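Side-chain contact in splicing factor U2AF 35 KDA subunit (Homo sapiens, PDB 1JMT), which forms a heterodimer with the large U2AF subunit and mediates the protein and RNA interactions needed for accurate selection of 3' splice sites during pre-mRNA splicing: residues A[8-13]-A[37-42]. The protein carries 1 engineered substitution. Numbering follows the deposited sequence.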
loop_
_atom_site.group_PDB
_atom_site.type_symbol
_atom_site.label_atom_id
_atom_site.label_comp_id
_atom_site.label_asym_id
_atom_site.label_seq_id
_atom_site.Cartn_x
_atom_site.Cartn_y
_atom_site.Cartn_z
ATOM N N ASN A 8 4.109 5.503 -1.228
ATOM C CA ASN A 8 3.070 6.437 -0.834
ATOM C C ASN A 8 1.677 5.846 -0.947
ATOM O O ASN A 8 0.720 6.544 -1.266
ATOM C CB ASN A 8 3.162 7.698 -1.692
ATOM C CG ASN A 8 4.445 8.479 -1.455
ATOM O OD1 ASN A 8 4.719 9.447 -2.157
ATOM N ND2 ASN A 8 5.231 8.066 -0.462
ATOM N N ILE A 9 1.556 4.558 -0.671
ATOM C CA ILE A 9 0.261 3.912 -0.767
ATOM C C ILE A 9 -0.649 4.254 0.422
ATOM O O ILE A 9 -1.867 4.282 0.280
ATOM C CB ILE A 9 0.431 2.386 -0.885
ATOM C CG1 ILE A 9 -0.881 1.758 -1.367
ATOM C CG2 ILE A 9 0.902 1.813 0.455
ATOM C CD1 ILE A 9 -0.739 0.324 -1.820
ATOM N N TYR A 10 -0.057 4.532 1.581
ATOM C CA TYR A 10 -0.845 4.856 2.762
ATOM C C TYR A 10 -1.168 6.340 2.845
ATOM O O TYR A 10 -0.311 7.151 3.185
ATOM C CB TYR A 10 -0.113 4.438 4.036
ATOM C CG TYR A 10 -0.954 4.586 5.286
ATOM C CD1 TYR A 10 -2.154 3.892 5.425
ATOM C CD2 TYR A 10 -0.560 5.425 6.325
ATOM C CE1 TYR A 10 -2.943 4.028 6.564
ATOM C CE2 TYR A 10 -1.339 5.572 7.471
ATOM C CZ TYR A 10 -2.530 4.869 7.584
ATOM O OH TYR A 10 -3.305 5.007 8.716
ATOM N N ARG A 11 -2.412 6.685 2.537
ATOM C CA ARG A 11 -2.863 8.072 2.576
ATOM C C ARG A 11 -3.754 8.346 3.770
ATOM O O ARG A 11 -4.384 7.436 4.307
ATOM C CB ARG A 11 -3.613 8.422 1.286
ATOM C CG ARG A 11 -2.730 8.795 0.111
ATOM C CD ARG A 11 -1.250 8.648 0.416
ATOM N NE ARG A 11 -0.421 9.255 -0.615
ATOM C CZ ARG A 11 -0.558 9.014 -1.916
ATOM N NH1 ARG A 11 -1.493 8.175 -2.359
ATOM N NH2 ARG A 11 0.241 9.611 -2.786
ATOM N N ASN A 12 -3.805 9.608 4.180
ATOM C CA ASN A 12 -4.628 9.993 5.315
ATOM C C ASN A 12 -4.754 11.515 5.500
ATOM O O ASN A 12 -4.222 12.069 6.459
ATOM C CB ASN A 12 -4.055 9.355 6.584
ATOM C CG ASN A 12 -5.071 9.262 7.697
ATOM O OD1 ASN A 12 -6.262 9.487 7.488
ATOM N ND2 ASN A 12 -4.611 8.902 8.888
ATOM N N PRO A 13 -5.437 12.208 4.566
ATOM C CA PRO A 13 -5.666 13.658 4.579
ATOM C C PRO A 13 -6.189 14.384 5.835
ATOM O O PRO A 13 -5.382 14.918 6.589
ATOM C CB PRO A 13 -6.545 13.852 3.354
ATOM C CG PRO A 13 -5.808 13.008 2.373
ATOM C CD PRO A 13 -5.560 11.715 3.180
ATOM N N ASP A 37 -4.572 0.003 11.611
ATOM C CA ASP A 37 -4.656 -1.446 11.759
ATOM C C ASP A 37 -5.528 -2.077 10.674
ATOM O O ASP A 37 -5.231 -3.170 10.193
ATOM C CB ASP A 37 -5.193 -1.821 13.146
ATOM C CG ASP A 37 -4.294 -1.343 14.271
ATOM O OD1 ASP A 37 -3.063 -1.251 14.071
ATOM O OD2 ASP A 37 -4.821 -1.069 15.369
ATOM N N GLU A 38 -6.605 -1.393 10.298
ATOM C CA GLU A 38 -7.493 -1.893 9.254
ATOM C C GLU A 38 -6.716 -1.949 7.937
ATOM O O GLU A 38 -6.795 -2.923 7.187
ATOM C CB GLU A 38 -8.698 -0.964 9.085
ATOM C CG GLU A 38 -9.573 -1.299 7.874
ATOM C CD GLU A 38 -10.725 -0.322 7.675
ATOM O OE1 GLU A 38 -10.467 0.883 7.467
ATOM O OE2 GLU A 38 -11.895 -0.762 7.723
ATOM N N PHE A 39 -5.961 -0.888 7.669
ATOM C CA PHE A 39 -5.164 -0.797 6.454
ATOM C C PHE A 39 -4.130 -1.915 6.415
ATOM O O PHE A 39 -3.991 -2.612 5.408
ATOM C CB PHE A 39 -4.448 0.550 6.400
ATOM C CG PHE A 39 -3.550 0.710 5.211
ATOM C CD1 PHE A 39 -4.073 1.028 3.960
ATOM C CD2 PHE A 39 -2.172 0.539 5.341
ATOM C CE1 PHE A 39 -3.233 1.173 2.855
ATOM C CE2 PHE A 39 -1.326 0.681 4.243
ATOM C CZ PHE A 39 -1.857 0.998 3.000
ATOM N N PHE A 40 -3.417 -2.069 7.529
ATOM C CA PHE A 40 -2.365 -3.070 7.681
ATOM C C PHE A 40 -2.885 -4.469 7.347
ATOM O O PHE A 40 -2.338 -5.159 6.487
ATOM C CB PHE A 40 -1.835 -3.040 9.119
ATOM C CG PHE A 40 -0.522 -3.743 9.302
ATOM C CD1 PHE A 40 0.658 -3.014 9.425
ATOM C CD2 PHE A 40 -0.458 -5.130 9.353
ATOM C CE1 PHE A 40 1.882 -3.653 9.596
ATOM C CE2 PHE A 40 0.764 -5.781 9.521
ATOM C CZ PHE A 40 1.937 -5.039 9.644
ATOM N N GLU A 41 -3.946 -4.874 8.036
ATOM C CA GLU A 41 -4.560 -6.178 7.830
ATOM C C GLU A 41 -4.956 -6.316 6.364
ATOM O O GLU A 41 -4.731 -7.350 5.727
ATOM C CB GLU A 41 -5.788 -6.306 8.741
ATOM C CG GLU A 41 -6.518 -7.640 8.683
ATOM C CD GLU A 41 -7.388 -7.786 7.448
ATOM O OE1 GLU A 41 -8.255 -6.915 7.216
ATOM O OE2 GLU A 41 -7.209 -8.776 6.710
ATOM N N GLU A 42 -5.531 -5.247 5.829
ATOM C CA GLU A 42 -5.965 -5.217 4.442
ATOM C C GLU A 42 -4.819 -5.573 3.489
ATOM O O GLU A 42 -4.977 -6.406 2.594
ATOM C CB GLU A 42 -6.491 -3.827 4.102
ATOM C CG GLU A 42 -7.167 -3.751 2.757
ATOM C CD GLU A 42 -8.550 -4.361 2.778
ATOM O OE1 GLU A 42 -9.465 -3.740 3.361
ATOM O OE2 GLU A 42 -8.721 -5.463 2.217
#
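The hydroxyl of Tyr10 is hydrogen-bonded to His35 ND1 on the same long helix that carries Phe39, whereas the contact made here between strand 3-11 and helix 22-51 is itself wholly apolar. The bond ties the far end of the tyrosine to the helix, while its ring edge lies against Phe39; the two rings form an edge-to-face pair with centroids 4.6 Å apart and planes inclined at 53°, well short of perpendicular. The rim of Tyr10 supplies the touching atoms: CD1 sits over the middle of one Phe39 face, 3.3 Å above its plane, and Tyr10 CE1 reaches Phe39 CG at 3.6 Å. CB of Phe39 points toward the strand, and with CG anti to the backbone N (chi1 177°) the ring is placed between helix and strand. At the rim of that ring, near its plane, Ile9 CG2 meets Phe39 CZ at 3.8 Å. Ile9 and Tyr10 both lie opposite Gly69 in a classic beta bulge, which is consistent with two successive strand residues reaching the same phenylalanine. Val71 of the adjacent strand 68-75 and Val59 of strand 54-59 beyond it also touch the Phe39 side chain. An alanine in place of Phe39 would probably leave the Tyr10 edge without the ring face it packs on and Ile9 CG2 without its neighbour. The packing of the first helix on the sheet is that of the beta-alpha-beta-beta-alpha-beta fold of an RNA recognition motif, here with aromatic side chains of a separate, bound peptide packing on Glu38, Phe39 and Glu42 of the same helix.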